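Local coordinates for protein acetaldehyde dehydrogenase (Acetylating) (Geobacillus thermoglucosidasius, PDB 5J78) that probably catalyses the reversible, NAD-dependent and coenzyme A-acylating conversion of acetaldehyde to acetyl-CoA, at residues D29-Q34 / I197-M202; R158-F163 / K191-C196. One frame throughout, in Å; residues are numbered along the deposited sequence. Where two conformers were deposited one is given.

Interaction 1 (D29-Q34 / I197-M202)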
ATOM      1  N   ASP A  29      -2.749  17.897  10.333  1.00 24.30           N
ATOM      2  CA  ASP A  29      -2.095  16.601  10.131  1.00 17.93           C
ATOM      3  C   ASP A  29      -0.550  16.754  10.134  1.00 21.99           C
ATOM      4  O   ASP A  29       0.157  16.010  10.816  1.00 17.84           O
ATOM      5  CB  ASP A  29      -2.596  15.914   8.845  1.00 21.93           C
ATOM      6  CG  ASP A  29      -2.380  16.738   7.556  1.00 27.10           C
ATOM      7  OD1 ASP A  29      -2.000  17.933   7.575  1.00 19.71           O
ATOM      8  OD2 ASP A  29      -2.624  16.154   6.485  1.00 25.97           O
ATOM      9  N   LEU A  30      -0.026  17.745   9.424  1.00 18.28           N
ATOM     10  CA  LEU A  30       1.424  17.930   9.348  1.00 17.01           C
ATOM     11  C   LEU A  30       1.996  18.347  10.696  1.00 18.33           C
ATOM     12  O   LEU A  30       3.098  17.918  11.094  1.00 17.87           O
ATOM     13  CB  LEU A  30       1.781  18.985   8.302  1.00 21.08           C
ATOM     14  CG  LEU A  30       1.296  18.756   6.875  1.00 20.94           C
ATOM     15  CD1 LEU A  30       1.813  19.886   5.982  1.00 24.96           C
ATOM     16  CD2 LEU A  30       1.715  17.378   6.339  1.00 18.28           C
ATOM     17  N   GLN A  31       1.271  19.235  11.366  1.00 20.54           N
ATOM     18  CA  GLN A  31       1.660  19.708  12.691  1.00 22.79           C
ATOM     19  C   GLN A  31       1.625  18.572  13.699  1.00 18.43           C
ATOM     20  O   GLN A  31       2.486  18.491  14.564  1.00 20.76           O
ATOM     21  CB  GLN A  31       0.742  20.836  13.167  1.00 18.83           C
ATOM     22  CG  GLN A  31       0.894  22.128  12.372  1.00 31.76           C
ATOM     23  CD  GLN A  31      -0.239  23.105  12.636  1.00 49.85           C
ATOM     24  OE1 GLN A  31      -1.240  22.754  13.262  1.00 39.53           O
ATOM     25  NE2 GLN A  31      -0.081  24.340  12.166  1.00 52.83           N
ATOM     26  N   SER A  32       0.644  17.684  13.587  1.00 18.57           N
ATOM     27  CA  SER A  32       0.596  16.564  14.511  1.00 20.76           C
ATOM     28  C   SER A  32       1.771  15.598  14.243  1.00 24.10           C
ATOM     29  O   SER A  32       2.352  15.056  15.183  1.00 19.15           O
ATOM     30  CB  SER A  32      -0.754  15.850  14.434  1.00 17.75           C
ATOM     31  OG  SER A  32      -0.918  15.111  13.244  1.00 17.63           O
ATOM     32  N   ILE A  33       2.154  15.409  12.982  1.00 20.02           N
ATOM     33  CA  ILE A  33       3.354  14.615  12.696  1.00 13.94           C
ATOM     34  C   ILE A  33       4.600  15.246  13.312  1.00 20.57           C
ATOM     35  O   ILE A  33       5.396  14.564  13.968  1.00 17.44           O
ATOM     36  CB  ILE A  33       3.575  14.420  11.169  1.00 18.93           C
ATOM     37  CG1 ILE A  33       2.450  13.574  10.575  1.00 20.31           C
ATOM     38  CG2 ILE A  33       4.914  13.700  10.887  1.00 21.62           C
ATOM     39  CD1 ILE A  33       2.435  13.569   9.034  1.00 23.45           C
ATOM     40  N   GLN A  34       4.777  16.542  13.086  0.58 19.30           N
ATOM     41  CA  GLN A  34       5.890  17.270  13.664  0.58 22.02           C
ATOM     42  C   GLN A  34       5.931  17.092  15.180  0.58 19.35           C
ATOM     43  O   GLN A  34       6.991  16.844  15.763  0.58 17.25           O
ATOM     44  CB  GLN A  34       5.786  18.757  13.320  0.58 21.03           C
ATOM     45  CG  GLN A  34       7.009  19.542  13.693  0.58 19.17           C
ATOM     46  CD  GLN A  34       8.204  19.104  12.911  0.58 28.10           C
ATOM     47  OE1 GLN A  34       8.367  19.474  11.751  0.58 26.30           O
ATOM     48  NE2 GLN A  34       9.045  18.293  13.531  0.58 28.96           N
ATOM     49  N   ILE A 197       0.335  13.218  22.571  1.00 20.46           N
ATOM     50  CA  ILE A 197      -0.185  13.894  21.381  1.00 22.93           C
ATOM     51  C   ILE A 197      -1.396  14.768  21.773  1.00 24.71           C
ATOM     52  O   ILE A 197      -2.339  14.281  22.393  1.00 19.94           O
ATOM     53  CB  ILE A 197      -0.611  12.861  20.287  1.00 17.02           C
ATOM     54  CG1 ILE A 197       0.615  12.131  19.720  1.00 19.94           C
ATOM     55  CG2 ILE A 197      -1.345  13.534  19.144  1.00 22.28           C
ATOM     56  CD1 ILE A 197       0.257  10.875  18.957  1.00 22.08           C
ATOM     57  N   THR A 198      -1.374  16.038  21.389  1.00 21.34           N
ATOM     58  CA  THR A 198      -2.452  16.963  21.741  1.00 25.43           C
ATOM     59  C   THR A 198      -3.486  17.111  20.630  1.00 30.36           C
ATOM     60  O   THR A 198      -4.629  17.454  20.889  1.00 46.49           O
ATOM     61  CB  THR A 198      -1.905  18.352  22.078  1.00 26.25           C
ATOM     62  OG1 THR A 198      -1.256  18.907  20.926  1.00 32.04           O
ATOM     63  CG2 THR A 198      -0.910  18.258  23.229  1.00 29.75           C
ATOM     64  N   GLN A 199      -3.067  16.841  19.403  1.00 33.54           N
ATOM     65  CA  GLN A 199      -3.918  16.943  18.227  1.00 37.58           C
ATOM     66  C   GLN A 199      -4.011  15.562  17.562  1.00 24.52           C
ATOM     67  O   GLN A 199      -3.291  15.302  16.583  1.00 29.45           O
ATOM     68  CB  GLN A 199      -3.340  17.972  17.228  1.00 50.28           C
ATOM     69  CG  GLN A 199      -2.641  19.224  17.818  1.00 54.17           C
ATOM     70  CD  GLN A 199      -1.594  19.828  16.853  1.00 70.65           C
ATOM     71  OE1 GLN A 199      -0.461  19.335  16.750  1.00 49.64           O
ATOM     72  NE2 GLN A 199      -1.980  20.890  16.140  1.00 40.82           N
ATOM     73  N   PRO A 200      -4.865  14.662  18.090  1.00 25.58           N
ATOM     74  CA  PRO A 200      -4.895  13.297  17.535  1.00 23.74           C
ATOM     75  C   PRO A 200      -5.347  13.299  16.089  1.00 28.47           C
ATOM     76  O   PRO A 200      -6.305  13.990  15.749  1.00 26.76           O
ATOM     77  CB  PRO A 200      -5.907  12.557  18.428  1.00 27.12           C
ATOM     78  CG  PRO A 200      -6.037  13.395  19.641  1.00 30.18           C
ATOM     79  CD  PRO A 200      -5.812  14.807  19.201  1.00 27.06           C
ATOM     80  N   THR A 201      -4.627  12.563  15.248  1.00 22.53           N
ATOM     81  CA  THR A 201      -4.985  12.393  13.845  1.00 27.33           C
ATOM     82  C   THR A 201      -4.488  11.039  13.380  1.00 27.32           C
ATOM     83  O   THR A 201      -3.610  10.446  14.007  1.00 21.94           O
ATOM     84  CB  THR A 201      -4.364  13.467  12.934  1.00 19.74           C
ATOM     85  OG1 THR A 201      -2.946  13.300  12.894  1.00 22.77           O
ATOM     86  CG2 THR A 201      -4.704  14.872  13.416  1.00 25.92           C
ATOM     87  N   MET A 202      -5.025  10.560  12.267  1.00 26.15           N
ATOM     88  CA  MET A 202      -4.559   9.298  11.701  1.00 31.58           C
ATOM     89  C   MET A 202      -3.070   9.378  11.378  1.00 19.38           C
ATOM     90  O   MET A 202      -2.304   8.475  11.703  1.00 24.07           O
ATOM     91  CB  MET A 202      -5.349   8.941  10.439  1.00 27.31           C
ATOM     92  CG  MET A 202      -6.731   8.344  10.685  1.00 63.06           C
ATOM     93  SD  MET A 202      -7.454   7.620   9.181  1.00 74.75           S
ATOM     94  CE  MET A 202      -6.170   6.453   8.677  1.00 49.54           C
TER

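Interaction 2 (R158-F163 / K191-C196)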
ATOM      1  N   ARG A 158      12.354   1.767  33.161  1.00 18.71           N
ATOM      2  CA  ARG A 158      13.362   2.754  32.745  1.00 18.19           C
ATOM      3  C   ARG A 158      13.226   3.190  31.291  1.00 16.31           C
ATOM      4  O   ARG A 158      14.210   3.509  30.627  1.00 20.36           O
ATOM      5  CB  ARG A 158      14.777   2.229  33.011  1.00 18.05           C
ATOM      6  CG  ARG A 158      15.017   1.850  34.481  1.00 19.75           C
ATOM      7  CD  ARG A 158      16.002   0.710  34.630  1.00 27.67           C
ATOM      8  NE  ARG A 158      17.354   1.146  34.330  1.00 20.96           N
ATOM      9  CZ  ARG A 158      18.305   0.375  33.816  1.00 29.16           C
ATOM     10  NH1 ARG A 158      18.085  -0.897  33.538  1.00 17.42           N
ATOM     11  NH2 ARG A 158      19.499   0.879  33.592  1.00 25.38           N
ATOM     12  N   ASN A 159      11.985   3.249  30.830  1.00 19.74           N
ATOM     13  CA  ASN A 159      11.649   3.733  29.502  1.00 19.75           C
ATOM     14  C   ASN A 159      11.085   5.149  29.503  1.00 17.85           C
ATOM     15  O   ASN A 159      10.617   5.637  30.533  1.00 16.10           O
ATOM     16  CB  ASN A 159      10.620   2.791  28.869  1.00 20.22           C
ATOM     17  CG  ASN A 159      11.065   1.355  28.919  1.00 19.79           C
ATOM     18  OD1 ASN A 159      12.004   0.963  28.219  1.00 16.87           O
ATOM     19  ND2 ASN A 159      10.438   0.574  29.784  1.00 18.10           N
ATOM     20  N   ALA A 160      11.112   5.780  28.332  1.00 17.17           N
ATOM     21  CA  ALA A 160      10.273   6.952  28.037  1.00 20.48           C
ATOM     22  C   ALA A 160       8.973   6.431  27.435  1.00 18.04           C
ATOM     23  O   ALA A 160       8.928   5.305  26.961  1.00 13.87           O
ATOM     24  CB  ALA A 160      10.976   7.926  27.071  1.00 20.69           C
ATOM     25  N   ILE A 161       7.913   7.229  27.457  1.00 11.43           N
ATOM     26  CA  ILE A 161       6.651   6.802  26.855  1.00 16.35           C
ATOM     27  C   ILE A 161       5.962   7.992  26.206  1.00 19.40           C
ATOM     28  O   ILE A 161       5.940   9.097  26.777  1.00 19.54           O
ATOM     29  CB  ILE A 161       5.707   6.113  27.879  1.00 13.43           C
ATOM     30  CG1 ILE A 161       4.411   5.671  27.190  1.00 10.19           C
ATOM     31  CG2 ILE A 161       5.396   7.013  29.060  1.00 17.82           C
ATOM     32  CD1 ILE A 161       3.770   4.470  27.851  1.00 19.66           C
ATOM     33  N   VAL A 162       5.458   7.767  24.990  1.00 17.13           N
ATOM     34  CA  VAL A 162       4.679   8.760  24.237  1.00 17.36           C
ATOM     35  C   VAL A 162       3.261   8.238  24.047  1.00 20.94           C
ATOM     36  O   VAL A 162       3.064   7.195  23.424  1.00 13.76           O
ATOM     37  CB  VAL A 162       5.283   9.068  22.839  1.00 11.35           C
ATOM     38  CG1 VAL A 162       4.468  10.132  22.129  1.00 14.63           C
ATOM     39  CG2 VAL A 162       6.732   9.511  22.950  1.00 16.74           C
ATOM     40  N   PHE A 163       2.284   8.975  24.574  1.00 14.81           N
ATOM     41  CA  PHE A 163       0.874   8.583  24.498  1.00 12.58           C
ATOM     42  C   PHE A 163       0.122   9.102  23.288  1.00 15.20           C
ATOM     43  O   PHE A 163       0.371  10.203  22.807  1.00 16.08           O
ATOM     44  CB  PHE A 163       0.146   9.039  25.756  1.00 12.49           C
ATOM     45  CG  PHE A 163       0.540   8.276  26.966  1.00 12.08           C
ATOM     46  CD1 PHE A 163       0.211   6.940  27.079  1.00 15.80           C
ATOM     47  CD2 PHE A 163       1.282   8.877  27.969  1.00 13.18           C
ATOM     48  CE1 PHE A 163       0.587   6.219  28.180  1.00 13.07           C
ATOM     49  CE2 PHE A 163       1.664   8.160  29.083  1.00 15.83           C
ATOM     50  CZ  PHE A 163       1.318   6.828  29.184  1.00 20.58           C
ATOM     51  N   LYS A 191      13.095  16.185  31.770  1.00 16.48           N
ATOM     52  CA  LYS A 191      12.018  16.676  30.910  1.00 19.67           C
ATOM     53  C   LYS A 191      11.840  15.771  29.686  1.00 25.05           C
ATOM     54  O   LYS A 191      12.822  15.247  29.158  1.00 21.65           O
ATOM     55  CB  LYS A 191      12.297  18.098  30.434  1.00 27.04           C
ATOM     56  CG  LYS A 191      12.133  19.143  31.512  1.00 41.94           C
ATOM     57  CD  LYS A 191      12.582  20.524  31.038  1.00 57.38           C
ATOM     58  CE  LYS A 191      12.530  21.533  32.185  1.00 55.93           C
ATOM     59  NZ  LYS A 191      11.189  21.575  32.853  1.00 50.55           N
ATOM     60  N   GLY A 192      10.594  15.605  29.236  1.00 21.28           N
ATOM     61  CA  GLY A 192      10.315  14.941  27.973  1.00 23.25           C
ATOM     62  C   GLY A 192      10.130  13.437  28.079  1.00 25.71           C
ATOM     63  O   GLY A 192       9.914  12.770  27.072  1.00 27.47           O
ATOM     64  N   LEU A 193      10.191  12.910  29.300  1.00 17.07           N
ATOM     65  CA  LEU A 193      10.106  11.475  29.536  1.00 22.41           C
ATOM     66  C   LEU A 193       8.748  10.887  29.179  1.00 27.93           C
ATOM     67  O   LEU A 193       8.654   9.785  28.620  1.00 17.39           O
ATOM     68  CB  LEU A 193      10.398  11.186  30.998  1.00 15.22           C
ATOM     69  CG  LEU A 193      10.608   9.719  31.322  1.00 18.19           C
ATOM     70  CD1 LEU A 193      11.897   9.191  30.685  1.00 16.91           C
ATOM     71  CD2 LEU A 193      10.629   9.526  32.811  1.00 14.16           C
ATOM     72  N   ILE A 194       7.713  11.632  29.564  1.00 20.09           N
ATOM     73  CA  ILE A 194       6.311  11.277  29.383  1.00 17.32           C
ATOM     74  C   ILE A 194       5.643  12.412  28.626  1.00 23.46           C
ATOM     75  O   ILE A 194       5.700  13.568  29.059  1.00 16.47           O
ATOM     76  CB  ILE A 194       5.592  11.079  30.713  1.00 17.27           C
ATOM     77  CG1 ILE A 194       6.272   9.991  31.542  1.00 21.27           C
ATOM     78  CG2 ILE A 194       4.132  10.739  30.504  1.00 19.01           C
ATOM     79  CD1 ILE A 194       5.955  10.100  33.013  1.00 25.18           C
ATOM     80  N   SER A 195       5.026  12.081  27.500  1.00 16.72           N
ATOM     81  CA  SER A 195       4.415  13.078  26.619  1.00 16.03           C
ATOM     82  C   SER A 195       3.121  12.525  26.060  1.00 17.56           C
ATOM     83  O   SER A 195       2.857  11.321  26.163  1.00 18.59           O
ATOM     84  CB  SER A 195       5.371  13.475  25.482  1.00 20.22           C
ATOM     85  OG  SER A 195       5.838  12.335  24.764  1.00 16.26           O
ATOM     86  N   CYS A 196       2.305  13.402  25.474  1.00 20.54           N
ATOM     87  CA  CYS A 196       1.045  12.985  24.872  1.00 17.68           C
ATOM     88  C   CYS A 196       0.684  13.863  23.679  1.00 25.08           C
ATOM     89  O   CYS A 196       0.752  15.087  23.754  1.00 18.58           O
ATOM     90  CB  CYS A 196      -0.061  13.024  25.928  1.00 20.35           C
ATOM     91  SG  CYS A 196      -1.695  12.448  25.428  1.00 19.29           S
TER
HETATM   92  O   HOH W   1       8.034  11.096  25.973  1.00 18.56           O

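Interaction 1 (D29-Q34 / I197-M202)
S32 sets its CB against the backbone carbonyl of Q199, with Q199 O 3.4 Å from that carbon, while its hydroxyl turns to T201. There T201 OG1 donates a hydrogen bond of 2.7 Å to S32 OG, which in turn donates to D29 O, 2.8 Å away and one turn back in its own helix. The rotation of S32 makes this chain possible: OG lies between the backbone N and the carbonyl carbon (chi1 72°), close enough to fold back on the helix and still face the loop. D29 O thus takes two donors, S32 OG and the helical I33 N, both from the same face of its carbonyl plane. T201 is the N-cap of helix 202-210, where its OG1 also accepts from the backbone N of A204, so one hydroxyl caps that helix and ties it to segment 29-34. Next to this hydroxyl pair, Q199 reaches over the helix with its amide oxygen OE1 3.7 Å from S32 CA. Its amide plane is turned 21° from that of Q31, and Q199 NE2 stands 3.5 Å from Q31 OE1, a loose approach with Q31 at the surface. The carboxylate of D29 faces elsewhere, forming a salt bridge with R37 of the second subunit. This surface contact joins the start of helix 28-51 to the loop between strand 194-196 and helix 202-210; beside it S32 and I33 pack on helix 202-210, and I197 touches both helix 28-51 and the end of strand 160-165.

Interaction 2 (R158-F163 / K191-C196)
A single water lies within hydrogen-bonding distance of G192 O, I161 O and S195 OG, bridging the two segments where they begin to pair. Its nearest neighbour among the three is G192 O at 2.7 Å. S195 OG follows at 2.8 Å. Strands 160-165 and 194-196 are the parallel strands of a beta-alpha-beta crossover whose helix is 170-186; in the aldehyde dehydrogenase family such units build the Rossmann-like coenzyme domain. The strand segments run 12° apart, and their ladder has three backbone bonds: I161 N to L193 O, S195 N to I161 O, and F163 N to S195 O. The last, at 2.9 Å, is nearly straight at the hydrogen (171°), although its donor is tilted from the carbonyl plane. I161 O accepts from S195 N and also has the water 3.0 Å away. I161, F163, I194 and C196 share one face of the sheet. There F163 and I194 run alongside each other in the same direction, and I194 CG2 meets the ring's edge 3.8 Å from F163 CE2. I161 CG1 lies over one face of the same ring, near its rim, while helices 143-156 and 170-186 supply further packing against F163. On the other face, covered by helix 28-51, S195 OG nestles against both methyls of V162, the closer being CG2. Its chi1 of 54° holds the hydroxyl back over the backbone, where the water can reach it. Ahead of the ladder, L193 CD1 rests 3.9 Å from A160 CB, and at the far end C196 SG lies alongside F163 CB at the same distance.

How the interactions relate
Interaction 2 is nested within the loop that interaction 1 closes: strand 194-196 leads directly into 197-202, and the centres of the two contacts are about 17 Å apart. They meet where I197 N comes 3.0 Å from F163 O, a probable hydrogen bond that carries the parallel ladder one step further. Helix 28-51 links them as well, covering the V162 and S195 face of the sheet and, at its N-terminal end, receiving the loop. Interaction 2 is buried and made within one subunit, whereas interaction 1 lies at the surface beside the second subunit. A magnesium ion is about 10 Å from the side chain of N159, too far for coordination.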